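Local structure of 6-carboxyhexanoate--CoA ligase (Aquifex aeolicus, 5TV6) at residues R9-G14 with F43-V48; F139-R144 with D162-T167; N170-V175 with I228-Q233. The protein belongs to the BioW family of CoA ligases, its single chain combining three beta sheets with flanking helices and holding a bound pimelic acid molecule. All coordinates share one frame; numbering follows the deposited sequence.

In the fold
Contacts 2 and 3 are consecutive stations on one helix, 158-172, and their centres lie about 14 Å apart. In contact 2 the middle of this helix packs against the short strand 139-141 of the parallel sheet; in contact 3 its C-terminal end is joined by a disulfide to helix 224-233. Contact 1 pairs two strands of a separate antiparallel sheet at the surface, its centre about 23 Å from that of contact 2 and 27 Å from that of contact 3. The bound pimelic acid touches Ala163 of helix 158-172. In contact 2 the side chain of Leu164 is about 6 Å from the pimelic acid. In contact 3 the side chain of Asn170 is about 10 Å from the pimelic acid.

Contact 1: R9-G14 with F43-V48; sequences RAQKNG and FDFMNV
Gln11 O receives two backbone N-H groups from segment 43-48, a bond of 2.7 Å from Asp44 N and a weak one of 3.4 Å from Phe45 N. Asp44 and Phe45 thus both face Gln11, the arrangement of a classic beta bulge. It sits where strand 45-52 begins to pair with strand 3-12, the centre of a three-stranded antiparallel sheet. Beyond the bulge the pairing is regular: Gln11 N donates to Phe45 O, and Arg9 and Asn47 form a hydrogen-bonded antiparallel pair, each backbone N donating to the other's O. On the face of the sheet that carries Ala10 and Met46 (a selenomethionine), Ala10 CB packs 4.0 Å from Phe43 CB. The Asp44 carboxylate lies between the Lys12 amine and Asn13 N at the end of strand 3-12. Lys12 NZ forms a 2.7 Å salt bridge to Asp44 OD2, on its syn side but tilted 33° out of the carboxylate plane, and Asn13 N donates to Asp44 OD1 at 2.6 Å from above that plane, so two bonds fix its rotation. On the face bearing Arg9 and Asn47 these side chains run alongside each other, guanidinium and amide planes 15° apart, with Asn47 CB 3.8 Å above the guanidinium centre of Arg9.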
ATOM      1  N   ARG A   9       8.806   2.722  13.478  1.00 32.73           N
ATOM      2  CA  ARG A   9       7.550   3.425  13.699  1.00 32.98           C
ATOM      3  C   ARG A   9       7.792   4.553  14.701  1.00 33.55           C
ATOM      4  O   ARG A   9       8.631   4.437  15.601  1.00 32.90           O
ATOM      5  CB  ARG A   9       6.449   2.479  14.189  1.00 27.67           C
ATOM      6  CG  ARG A   9       6.614   2.069  15.616  1.00 36.33           C
ATOM      7  CD  ARG A   9       5.379   1.390  16.178  1.00 44.10           C
ATOM      8  NE  ARG A   9       5.637   0.935  17.540  1.00 47.48           N
ATOM      9  CZ  ARG A   9       6.271  -0.202  17.808  1.00 49.94           C
ATOM     10  NH1 ARG A   9       6.683  -0.968  16.801  1.00 45.52           N
ATOM     11  NH2 ARG A   9       6.496  -0.571  19.066  1.00 46.88           N
ATOM     12  N   ALA A  10       7.080   5.668  14.522  1.00 34.69           N
ATOM     13  CA  ALA A  10       7.265   6.843  15.364  1.00 30.00           C
ATOM     14  C   ALA A  10       5.915   7.459  15.705  1.00 33.32           C
ATOM     15  O   ALA A  10       4.938   7.311  14.969  1.00 35.36           O
ATOM     16  CB  ALA A  10       8.157   7.878  14.686  1.00 27.70           C
ATOM     17  N   GLN A  11       5.867   8.157  16.831  1.00 37.62           N
ATOM     18  CA  GLN A  11       4.643   8.784  17.308  1.00 36.24           C
ATOM     19  C   GLN A  11       4.934  10.188  17.800  1.00 34.79           C
ATOM     20  O   GLN A  11       6.059  10.516  18.179  1.00 34.58           O
ATOM     21  CB  GLN A  11       4.012   8.034  18.472  1.00 36.14           C
ATOM     22  CG  GLN A  11       3.669   6.601  18.264  1.00 40.85           C
ATOM     23  CD  GLN A  11       3.219   6.002  19.576  1.00 49.37           C
ATOM     24  OE1 GLN A  11       3.534   6.538  20.651  1.00 48.27           O
ATOM     25  NE2 GLN A  11       2.452   4.919  19.506  1.00 53.02           N
ATOM     26  N   LYS A  12       3.887  11.003  17.835  1.00 35.34           N
ATOM     27  CA  LYS A  12       3.894  12.242  18.593  1.00 38.67           C
ATOM     28  C   LYS A  12       2.560  12.342  19.323  1.00 41.89           C
ATOM     29  O   LYS A  12       1.500  12.157  18.714  1.00 41.44           O
ATOM     30  CB  LYS A  12       4.139  13.459  17.699  1.00 36.79           C
ATOM     31  CG  LYS A  12       4.146  14.772  18.449  1.00 43.51           C
ATOM     32  CD  LYS A  12       5.490  15.470  18.352  1.00 49.44           C
ATOM     33  CE  LYS A  12       5.576  16.634  19.328  1.00 56.61           C
ATOM     34  NZ  LYS A  12       5.529  16.169  20.762  1.00 56.18           N
ATOM     35  N   ASN A  13       2.626  12.591  20.632  1.00 42.23           N
ATOM     36  CA  ASN A  13       1.450  12.655  21.497  1.00 42.41           C
ATOM     37  C   ASN A  13       0.545  11.445  21.291  1.00 42.56           C
ATOM     38  O   ASN A  13      -0.655  11.567  21.050  1.00 45.85           O
ATOM     39  CB  ASN A  13       0.693  13.959  21.278  1.00 41.52           C
ATOM     40  CG  ASN A  13       1.509  15.148  21.686  1.00 43.55           C
ATOM     41  OD1 ASN A  13       2.247  15.084  22.661  1.00 43.72           O
ATOM     42  ND2 ASN A  13       1.415  16.228  20.925  1.00 50.71           N
ATOM     43  N   GLY A  14       1.145  10.259  21.380  1.00 42.01           N
ATOM     44  CA  GLY A  14       0.417   9.018  21.243  1.00 41.54           C
ATOM     45  C   GLY A  14      -0.106   8.695  19.860  1.00 46.54           C
ATOM     46  O   GLY A  14      -0.639   7.595  19.669  1.00 50.67           O
ATOM     47  N   PHE A  43       9.050  13.795  16.584  1.00 33.10           N
ATOM     48  CA  PHE A  43       8.436  12.644  17.229  1.00 33.75           C
ATOM     49  C   PHE A  43       8.754  12.674  18.715  1.00 32.98           C
ATOM     50  O   PHE A  43       9.733  13.283  19.151  1.00 29.82           O
ATOM     51  CB  PHE A  43       8.907  11.325  16.594  1.00 33.00           C
ATOM     52  CG  PHE A  43      10.397  11.135  16.638  1.00 31.95           C
ATOM     53  CD1 PHE A  43      11.211  11.639  15.626  1.00 34.46           C
ATOM     54  CD2 PHE A  43      10.993  10.475  17.697  1.00 28.76           C
ATOM     55  CE1 PHE A  43      12.598  11.468  15.667  1.00 31.84           C
ATOM     56  CE2 PHE A  43      12.375  10.308  17.741  1.00 30.96           C
ATOM     57  CZ  PHE A  43      13.172  10.808  16.727  1.00 30.78           C
ATOM     58  N   ASP A  44       7.876  12.027  19.484  1.00 36.87           N
ATOM     59  CA  ASP A  44       8.014  11.782  20.918  1.00 35.93           C
ATOM     60  C   ASP A  44       8.750  10.495  21.185  1.00 33.07           C
ATOM     61  O   ASP A  44       9.465  10.372  22.186  1.00 33.76           O
ATOM     62  CB  ASP A  44       6.632  11.620  21.582  1.00 31.18           C
ATOM     63  CG  ASP A  44       5.954  12.914  21.846  1.00 41.04           C
ATOM     64  OD1 ASP A  44       4.740  12.896  22.126  1.00 55.15           O
ATOM     65  OD2 ASP A  44       6.641  13.952  21.789  1.00 55.26           O
ATOM     66  N   PHE A  45       8.516   9.515  20.331  1.00 29.30           N
ATOM     67  CA  PHE A  45       8.854   8.137  20.608  1.00 33.96           C
ATOM     68  C   PHE A  45       9.092   7.460  19.274  1.00 33.74           C
ATOM     69  O   PHE A  45       8.390   7.735  18.299  1.00 33.13           O
ATOM     70  CB  PHE A  45       7.740   7.423  21.378  1.00 32.56           C
ATOM     71  CG  PHE A  45       7.930   5.940  21.467  1.00 35.28           C
ATOM     72  CD1 PHE A  45       8.686   5.384  22.496  1.00 39.54           C
ATOM     73  CD2 PHE A  45       7.374   5.095  20.510  1.00 38.56           C
ATOM     74  CE1 PHE A  45       8.872   3.998  22.578  1.00 37.95           C
ATOM     75  CE2 PHE A  45       7.557   3.709  20.581  1.00 39.20           C
ATOM     76  CZ  PHE A  45       8.302   3.162  21.617  1.00 37.59           C
HETATM   77  N   MSE A  46      10.080   6.586  19.238  1.00 31.12           N
HETATM   78  CA  MSE A  46      10.358   5.849  18.041  1.00 30.83           C
HETATM   79  C   MSE A  46      10.834   4.474  18.427  1.00 33.28           C
HETATM   80  O   MSE A  46      11.620   4.333  19.382  1.00 33.63           O
HETATM   81  CB  MSE A  46      11.406   6.568  17.199  1.00 28.50           C
HETATM   82  CG  MSE A  46      11.736   5.831  15.886  1.00 32.88           C
HETATM   83 SE   MSE A  46      13.310   6.569  14.952  1.00 47.97          SE
HETATM   84  CE  MSE A  46      12.591   8.273  14.305  1.00 34.90           C
ATOM     85  N   ASN A  47      10.371   3.461  17.699  1.00 28.84           N
ATOM     86  CA  ASN A  47      10.909   2.114  17.823  1.00 29.28           C
ATOM     87  C   ASN A  47      11.492   1.649  16.499  1.00 30.14           C
ATOM     88  O   ASN A  47      10.847   1.766  15.459  1.00 32.26           O
ATOM     89  CB  ASN A  47       9.848   1.132  18.289  1.00 32.96           C
ATOM     90  CG  ASN A  47      10.463  -0.079  18.912  1.00 35.28           C
ATOM     91  OD1 ASN A  47      10.790  -0.079  20.103  1.00 36.19           O
ATOM     92  ND2 ASN A  47      10.685  -1.106  18.105  1.00 33.25           N
ATOM     93  N   VAL A  48      12.714   1.126  16.540  1.00 32.44           N
ATOM     94  CA  VAL A  48      13.371   0.525  15.381  1.00 30.30           C
ATOM     95  C   VAL A  48      13.644  -0.940  15.700  1.00 32.35           C
ATOM     96  O   VAL A  48      14.285  -1.257  16.709  1.00 32.06           O
ATOM     97  CB  VAL A  48      14.672   1.248  15.016  1.00 26.69           C
ATOM     98  CG1 VAL A  48      15.285   0.599  13.813  1.00 24.34           C
ATOM     99  CG2 VAL A  48      14.391   2.689  14.730  1.00 28.31           C
TER

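Contact 2: F139-R144 with D162-T167; sequences FDWKDR and DALALT
The Trp141 indole carries the methyl group of Ala165 on one face, a CH-pi contact in which Ala165 CB lies 3.6 Å from the centroid of the five-membered ring. Leu164 CB meets the indole edge, 3.7 Å from Trp141 CZ2, and Trp141 NE1 donates to the carbonyl of Val161 one helical turn earlier. Alongside, the Phe139 ring leans obliquely on the helix, with Phe139 CZ 3.6 Å from Leu166 CB and Phe139 CE1 3.6 Å from Leu166 CD1. The guanidinium of Arg144 has Trp141 CD1 over one face and carboxylates at its edge. Its NH1 reaches Asp162 OD1 at 2.7 Å, nearly along the C-O axis and with an N-H...O angle of 162°. NE and NH2 of Arg144 both grip Asp140 OD1 side-on, at 2.9 and 2.8 Å. A bend at chi3 (-73°) turns the otherwise extended chain so that three nitrogens serve two aspartates. Asp140 is itself positioned by Ile23 N, which is bonded to its OD2. Strand 139-141, an edge strand of the parallel sheet, is thereby joined to helix 158-172 both by aromatic packing and by an Asp140-Arg144-Asp162 salt-bridge network.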
ATOM      1  N   PHE A 139       8.721  -6.366   2.654  1.00 41.40           N
ATOM      2  CA  PHE A 139       8.984  -6.187   1.238  1.00 38.73           C
ATOM      3  C   PHE A 139       9.840  -4.947   1.088  1.00 38.86           C
ATOM      4  O   PHE A 139       9.852  -4.083   1.969  1.00 39.33           O
ATOM      5  CB  PHE A 139       7.694  -6.022   0.430  1.00 38.06           C
ATOM      6  CG  PHE A 139       6.942  -4.763   0.756  1.00 39.92           C
ATOM      7  CD1 PHE A 139       5.976  -4.755   1.761  1.00 36.47           C
ATOM      8  CD2 PHE A 139       7.202  -3.583   0.060  1.00 34.49           C
ATOM      9  CE1 PHE A 139       5.277  -3.593   2.070  1.00 34.92           C
ATOM     10  CE2 PHE A 139       6.513  -2.420   0.361  1.00 34.59           C
ATOM     11  CZ  PHE A 139       5.546  -2.425   1.372  1.00 37.35           C
ATOM     12  N   ASP A 140      10.523  -4.841  -0.050  1.00 37.61           N
ATOM     13  CA  ASP A 140      11.366  -3.677  -0.317  1.00 39.18           C
ATOM     14  C   ASP A 140      11.877  -3.766  -1.742  1.00 37.39           C
ATOM     15  O   ASP A 140      11.886  -4.838  -2.349  1.00 39.70           O
ATOM     16  CB  ASP A 140      12.548  -3.587   0.664  1.00 35.90           C
ATOM     17  CG  ASP A 140      13.195  -2.205   0.686  1.00 38.53           C
ATOM     18  OD1 ASP A 140      12.692  -1.289  -0.013  1.00 36.27           O
ATOM     19  OD2 ASP A 140      14.200  -2.032   1.427  1.00 37.23           O
ATOM     20  N   TRP A 141      12.291  -2.624  -2.271  1.00 36.91           N
ATOM     21  CA  TRP A 141      13.018  -2.615  -3.530  1.00 40.48           C
ATOM     22  C   TRP A 141      14.406  -3.202  -3.312  1.00 45.07           C
ATOM     23  O   TRP A 141      15.104  -2.826  -2.364  1.00 45.69           O
ATOM     24  CB  TRP A 141      13.121  -1.191  -4.089  1.00 40.30           C
ATOM     25  CG  TRP A 141      11.804  -0.602  -4.534  1.00 42.07           C
ATOM     26  CD1 TRP A 141      11.065   0.345  -3.886  1.00 38.46           C
ATOM     27  CD2 TRP A 141      11.075  -0.931  -5.725  1.00 41.20           C
ATOM     28  NE1 TRP A 141       9.926   0.629  -4.601  1.00 35.89           N
ATOM     29  CE2 TRP A 141       9.905  -0.146  -5.727  1.00 37.33           C
ATOM     30  CE3 TRP A 141      11.302  -1.811  -6.789  1.00 42.72           C
ATOM     31  CZ2 TRP A 141       8.964  -0.216  -6.750  1.00 38.09           C
ATOM     32  CZ3 TRP A 141      10.373  -1.882  -7.802  1.00 41.08           C
ATOM     33  CH2 TRP A 141       9.215  -1.088  -7.777  1.00 43.20           C
ATOM     34  N   LYS A 142      14.804  -4.131  -4.186  1.00 45.86           N
ATOM     35  CA  LYS A 142      16.138  -4.721  -4.087  1.00 47.20           C
ATOM     36  C   LYS A 142      17.220  -3.649  -4.178  1.00 44.22           C
ATOM     37  O   LYS A 142      18.248  -3.739  -3.498  1.00 54.04           O
ATOM     38  CB  LYS A 142      16.311  -5.795  -5.167  1.00 50.95           C
ATOM     39  CG  LYS A 142      17.579  -6.637  -5.108  1.00 53.17           C
ATOM     40  CD  LYS A 142      18.744  -5.963  -5.842  1.00 61.09           C
ATOM     41  CE  LYS A 142      19.842  -6.953  -6.241  1.00 65.59           C
ATOM     42  NZ  LYS A 142      19.477  -7.723  -7.468  1.00 69.99           N
ATOM     43  N   ASP A 143      17.007  -2.616  -4.991  1.00 43.45           N
ATOM     44  CA  ASP A 143      17.907  -1.462  -5.036  1.00 48.97           C
ATOM     45  C   ASP A 143      17.045  -0.202  -4.952  1.00 52.08           C
ATOM     46  O   ASP A 143      16.706   0.407  -5.974  1.00 51.14           O
ATOM     47  CB  ASP A 143      18.787  -1.462  -6.287  1.00 48.45           C
ATOM     48  CG  ASP A 143      19.882  -0.382  -6.238  1.00 62.63           C
ATOM     49  OD1 ASP A 143      19.689   0.691  -5.601  1.00 59.09           O
ATOM     50  OD2 ASP A 143      20.954  -0.604  -6.843  1.00 73.75           O
ATOM     51  N   ARG A 144      16.728   0.210  -3.722  1.00 47.44           N
ATOM     52  CA  ARG A 144      15.814   1.333  -3.543  1.00 48.88           C
ATOM     53  C   ARG A 144      16.414   2.644  -4.048  1.00 50.14           C
ATOM     54  O   ARG A 144      15.708   3.459  -4.656  1.00 47.79           O
ATOM     55  CB  ARG A 144      15.414   1.459  -2.073  1.00 41.75           C
ATOM     56  CG  ARG A 144      14.500   2.644  -1.803  1.00 39.25           C
ATOM     57  CD  ARG A 144      14.014   2.629  -0.374  1.00 38.80           C
ATOM     58  NE  ARG A 144      13.017   1.587  -0.154  1.00 34.85           N
ATOM     59  CZ  ARG A 144      11.714   1.815  -0.153  1.00 32.00           C
ATOM     60  NH1 ARG A 144      11.263   3.051  -0.356  1.00 29.86           N
ATOM     61  NH2 ARG A 144      10.869   0.819   0.076  1.00 32.08           N
ATOM     62  N   ASP A 162       6.991   4.118  -2.806  1.00 30.36           N
ATOM     63  CA  ASP A 162       6.572   3.207  -1.748  1.00 28.32           C
ATOM     64  C   ASP A 162       5.315   2.438  -2.143  1.00 30.32           C
ATOM     65  O   ASP A 162       5.226   1.235  -1.896  1.00 33.55           O
ATOM     66  CB  ASP A 162       6.338   3.969  -0.443  1.00 29.98           C
ATOM     67  CG  ASP A 162       7.614   4.525   0.165  1.00 36.29           C
ATOM     68  OD1 ASP A 162       8.716   3.967  -0.073  1.00 33.56           O
ATOM     69  OD2 ASP A 162       7.504   5.530   0.910  1.00 39.70           O
ATOM     70  N   ALA A 163       4.331   3.110  -2.757  1.00 32.55           N
ATOM     71  CA  ALA A 163       3.072   2.445  -3.096  1.00 32.45           C
ATOM     72  C   ALA A 163       3.280   1.370  -4.154  1.00 38.05           C
ATOM     73  O   ALA A 163       2.634   0.314  -4.103  1.00 37.13           O
ATOM     74  CB  ALA A 163       2.043   3.463  -3.572  1.00 29.86           C
ATOM     75  N   LEU A 164       4.188   1.610  -5.108  1.00 33.34           N
ATOM     76  CA  LEU A 164       4.474   0.622  -6.142  1.00 36.20           C
ATOM     77  C   LEU A 164       4.963  -0.681  -5.533  1.00 39.53           C
ATOM     78  O   LEU A 164       4.421  -1.755  -5.813  1.00 44.41           O
ATOM     79  CB  LEU A 164       5.523   1.150  -7.116  1.00 38.19           C
ATOM     80  CG  LEU A 164       5.050   1.794  -8.403  1.00 42.55           C
ATOM     81  CD1 LEU A 164       6.277   2.206  -9.210  1.00 42.24           C
ATOM     82  CD2 LEU A 164       4.146   0.812  -9.163  1.00 38.40           C
ATOM     83  N   ALA A 165       6.015  -0.602  -4.715  1.00 36.83           N
ATOM     84  CA  ALA A 165       6.585  -1.809  -4.139  1.00 36.37           C
ATOM     85  C   ALA A 165       5.564  -2.541  -3.278  1.00 37.40           C
ATOM     86  O   ALA A 165       5.600  -3.770  -3.176  1.00 37.36           O
ATOM     87  CB  ALA A 165       7.832  -1.447  -3.335  1.00 32.37           C
ATOM     88  N   LEU A 166       4.633  -1.806  -2.675  1.00 36.51           N
ATOM     89  CA  LEU A 166       3.649  -2.433  -1.806  1.00 38.55           C
ATOM     90  C   LEU A 166       2.624  -3.224  -2.620  1.00 44.80           C
ATOM     91  O   LEU A 166       2.386  -4.408  -2.342  1.00 44.60           O
ATOM     92  CB  LEU A 166       2.991  -1.365  -0.929  1.00 33.39           C
ATOM     93  CG  LEU A 166       1.793  -1.755  -0.064  1.00 39.58           C
ATOM     94  CD1 LEU A 166       2.014  -3.070   0.612  1.00 42.84           C
ATOM     95  CD2 LEU A 166       1.564  -0.689   0.965  1.00 39.91           C
ATOM     96  N   THR A 167       2.015  -2.604  -3.642  1.00 42.22           N
ATOM     97  CA  THR A 167       1.047  -3.348  -4.454  1.00 44.32           C
ATOM     98  C   THR A 167       1.692  -4.547  -5.119  1.00 44.16           C
ATOM     99  O   THR A 167       1.109  -5.638  -5.135  1.00 49.18           O
ATOM    100  CB  THR A 167       0.398  -2.481  -5.539  1.00 45.21           C
ATOM    101  OG1 THR A 167       1.212  -1.344  -5.847  1.00 48.66           O
ATOM    102  CG2 THR A 167      -0.931  -2.042  -5.124  1.00 38.17           C
TER
HETATM  103  O   HOH W   1       8.019   0.924   1.327  1.00 34.68           O

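Contact 3: N170-V175 with I228-Q233; sequences NLFCGV and IECLTQ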
ATOM      1  N   ASN A 170       1.492  -7.111  -2.755  1.00 49.99           N
ATOM      2  CA  ASN A 170       0.089  -7.480  -2.593  1.00 47.71           C
ATOM      3  C   ASN A 170      -0.380  -8.351  -3.745  1.00 52.73           C
ATOM      4  O   ASN A 170      -1.046  -9.368  -3.529  1.00 58.42           O
ATOM      5  CB  ASN A 170      -0.788  -6.230  -2.492  1.00 48.62           C
ATOM      6  CG  ASN A 170      -0.639  -5.507  -1.165  1.00 50.70           C
ATOM      7  OD1 ASN A 170      -0.290  -6.113  -0.157  1.00 51.25           O
ATOM      8  ND2 ASN A 170      -0.923  -4.209  -1.156  1.00 46.72           N
ATOM      9  N   LEU A 171      -0.019  -7.985  -4.981  1.00 53.90           N
ATOM     10  CA  LEU A 171      -0.433  -8.778  -6.139  1.00 58.46           C
ATOM     11  C   LEU A 171       0.342 -10.091  -6.217  1.00 57.64           C
ATOM     12  O   LEU A 171      -0.223 -11.133  -6.570  1.00 59.29           O
ATOM     13  CB  LEU A 171      -0.260  -7.977  -7.434  1.00 52.54           C
ATOM     14  CG  LEU A 171      -1.002  -6.646  -7.616  1.00 47.41           C
ATOM     15  CD1 LEU A 171      -0.661  -6.047  -8.968  1.00 45.67           C
ATOM     16  CD2 LEU A 171      -2.516  -6.777  -7.436  1.00 46.15           C
ATOM     17  N   PHE A 172       1.637 -10.062  -5.893  1.00 56.64           N
ATOM     18  CA  PHE A 172       2.423 -11.291  -5.865  1.00 56.89           C
ATOM     19  C   PHE A 172       1.867 -12.296  -4.861  1.00 59.14           C
ATOM     20  O   PHE A 172       2.060 -13.503  -5.022  1.00 59.16           O
ATOM     21  CB  PHE A 172       3.883 -10.963  -5.542  1.00 58.04           C
ATOM     22  CG  PHE A 172       4.754 -12.172  -5.343  1.00 62.79           C
ATOM     23  CD1 PHE A 172       5.451 -12.720  -6.410  1.00 58.58           C
ATOM     24  CD2 PHE A 172       4.886 -12.755  -4.084  1.00 57.35           C
ATOM     25  CE1 PHE A 172       6.251 -13.836  -6.234  1.00 61.13           C
ATOM     26  CE2 PHE A 172       5.679 -13.869  -3.905  1.00 60.31           C
ATOM     27  CZ  PHE A 172       6.369 -14.410  -4.982  1.00 62.38           C
ATOM     28  N   CYS A 173       1.184 -11.821  -3.822  1.00 58.96           N
ATOM     29  CA  CYS A 173       0.589 -12.679  -2.810  1.00 58.28           C
ATOM     30  C   CYS A 173      -0.837 -13.086  -3.146  1.00 65.60           C
ATOM     31  O   CYS A 173      -1.587 -13.485  -2.244  1.00 66.17           O
ATOM     32  CB  CYS A 173       0.599 -11.982  -1.452  1.00 61.11           C
ATOM     33  SG  CYS A 173       2.213 -11.739  -0.713  1.00 65.77           S
ATOM     34  N   GLY A 174      -1.243 -12.960  -4.405  1.00 64.84           N
ATOM     35  CA  GLY A 174      -2.584 -13.358  -4.780  1.00 63.19           C
ATOM     36  C   GLY A 174      -3.700 -12.450  -4.308  1.00 63.56           C
ATOM     37  O   GLY A 174      -4.803 -12.935  -4.042  1.00 70.09           O
ATOM     38  N   VAL A 175      -3.449 -11.151  -4.166  1.00 62.19           N
ATOM     39  CA  VAL A 175      -4.537 -10.182  -4.249  1.00 60.76           C
ATOM     40  C   VAL A 175      -4.777  -9.908  -5.725  1.00 59.06           C
ATOM     41  O   VAL A 175      -3.821  -9.763  -6.500  1.00 60.68           O
ATOM     42  CB  VAL A 175      -4.207  -8.892  -3.477  1.00 57.14           C
ATOM     43  CG1 VAL A 175      -5.315  -7.864  -3.663  1.00 55.58           C
ATOM     44  CG2 VAL A 175      -4.021  -9.191  -2.000  1.00 57.61           C
ATOM     45  N   ILE A 228      -2.923 -13.999   3.557  1.00 66.26           N
ATOM     46  CA  ILE A 228      -2.519 -13.396   4.829  1.00 66.31           C
ATOM     47  C   ILE A 228      -1.150 -13.913   5.249  1.00 68.46           C
ATOM     48  O   ILE A 228      -0.330 -13.171   5.808  1.00 68.33           O
ATOM     49  CB  ILE A 228      -3.571 -13.650   5.925  1.00 64.30           C
ATOM     50  CG1 ILE A 228      -4.859 -12.883   5.641  1.00 66.97           C
ATOM     51  CG2 ILE A 228      -3.033 -13.220   7.287  1.00 58.87           C
ATOM     52  CD1 ILE A 228      -5.790 -12.778   6.853  1.00 63.69           C
ATOM     53  N   GLU A 229      -0.872 -15.188   4.980  1.00 72.16           N
ATOM     54  CA  GLU A 229       0.466 -15.714   5.224  1.00 70.57           C
ATOM     55  C   GLU A 229       1.499 -14.944   4.411  1.00 66.31           C
ATOM     56  O   GLU A 229       2.455 -14.390   4.966  1.00 63.93           O
ATOM     57  CB  GLU A 229       0.506 -17.214   4.904  1.00 71.51           C
ATOM     58  CG  GLU A 229       1.883 -17.883   4.993  1.00 70.45           C
ATOM     59  CD  GLU A 229       2.519 -17.835   6.382  1.00 74.12           C
ATOM     60  OE1 GLU A 229       3.719 -18.184   6.495  1.00 74.53           O
ATOM     61  OE2 GLU A 229       1.837 -17.457   7.361  1.00 72.15           O
ATOM     62  N   CYS A 230       1.302 -14.874   3.089  1.00 68.37           N
ATOM     63  CA  CYS A 230       2.269 -14.203   2.223  1.00 63.53           C
ATOM     64  C   CYS A 230       2.352 -12.712   2.534  1.00 62.91           C
ATOM     65  O   CYS A 230       3.450 -12.143   2.582  1.00 59.73           O
ATOM     66  CB  CYS A 230       1.902 -14.432   0.755  1.00 60.30           C
ATOM     67  SG  CYS A 230       2.973 -13.628  -0.499  1.00 76.84           S
ATOM     68  N   LEU A 231       1.202 -12.066   2.763  1.00 58.48           N
ATOM     69  CA  LEU A 231       1.204 -10.630   3.009  1.00 53.54           C
ATOM     70  C   LEU A 231       2.021 -10.283   4.242  1.00 57.07           C
ATOM     71  O   LEU A 231       2.868  -9.386   4.205  1.00 55.18           O
ATOM     72  CB  LEU A 231      -0.222 -10.101   3.166  1.00 53.06           C
ATOM     73  CG  LEU A 231      -1.101  -9.970   1.924  1.00 54.49           C
ATOM     74  CD1 LEU A 231      -2.322  -9.114   2.229  1.00 47.94           C
ATOM     75  CD2 LEU A 231      -0.318  -9.400   0.761  1.00 53.78           C
ATOM     76  N   THR A 232       1.787 -10.993   5.347  1.00 63.42           N
ATOM     77  CA  THR A 232       2.312 -10.595   6.647  1.00 57.50           C
ATOM     78  C   THR A 232       3.620 -11.278   7.030  1.00 54.90           C
ATOM     79  O   THR A 232       4.262 -10.833   7.988  1.00 52.02           O
ATOM     80  CB  THR A 232       1.274 -10.863   7.743  1.00 55.01           C
ATOM     81  OG1 THR A 232       0.769 -12.189   7.601  1.00 58.72           O
ATOM     82  CG2 THR A 232       0.118  -9.895   7.631  1.00 58.28           C
ATOM     83  N   GLN A 233       4.044 -12.323   6.313  1.00 53.49           N
ATOM     84  CA  GLN A 233       5.192 -13.105   6.759  1.00 46.77           C
ATOM     85  C   GLN A 233       6.225 -13.341   5.672  1.00 46.85           C
ATOM     86  O   GLN A 233       7.413 -13.467   5.975  1.00 46.90           O
ATOM     87  CB  GLN A 233       4.759 -14.471   7.299  1.00 54.31           C
ATOM     88  CG  GLN A 233       3.501 -14.480   8.136  1.00 59.16           C
ATOM     89  CD  GLN A 233       3.793 -14.396   9.618  1.00 64.83           C
ATOM     90  OE1 GLN A 233       4.935 -14.169  10.028  1.00 64.33           O
ATOM     91  NE2 GLN A 233       2.758 -14.578  10.434  1.00 67.49           N
TER
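A disulfide joins the C-terminal end of helix 158-172 to helix 224-233. Cys173 SG and Cys230 SG are bonded at 2.0 Å, and the chi3 of -67° gives the bridge a left-handed twist. The two cysteines arrive differently: Cys230 extends its sulfur away from its own backbone N (chi1 178°), whereas the sulfur of Cys173 lies beside its backbone N, opposite the carbonyl carbon. On one flank of the bridge, the Phe172 ring presents its edge to Cys230 SG, with Phe172 CD2 4.2 Å from the sulfur, a sulfur-aromatic contact in which the sulfur lies near the ring plane. Phe172 also packs against Glu57 and Val59 of strand 57-60.

Cys173 is the first residue to leave the helical conformation, and the chain ends the helix there in a Schellman motif. Val175 N bonds to Asn170 O at 3.1 Å and Gly174 N to Leu171 O at 3.0 Å, with Gly174 at positive phi as the C-prime residue. This turn carries the chain away from the helix while the Cys173 side chain still points at helix 224-233.

Leu231 packs beside the bridge, its CD2 methyl 3.5 Å from Cys173 CB. The same methyl lies 3.4 Å from Asn170 OD1, the two side chains crossing at about a right angle. The buried amide of Asn170 is held by partners at both ends, OD1 by Thr136 OG1 and ND2 by Glu178 OE1. Lys169 NZ, from the last turns of helix 158-172, hydrogen-bonds to the backbone carbonyls of Cys230 and Leu231.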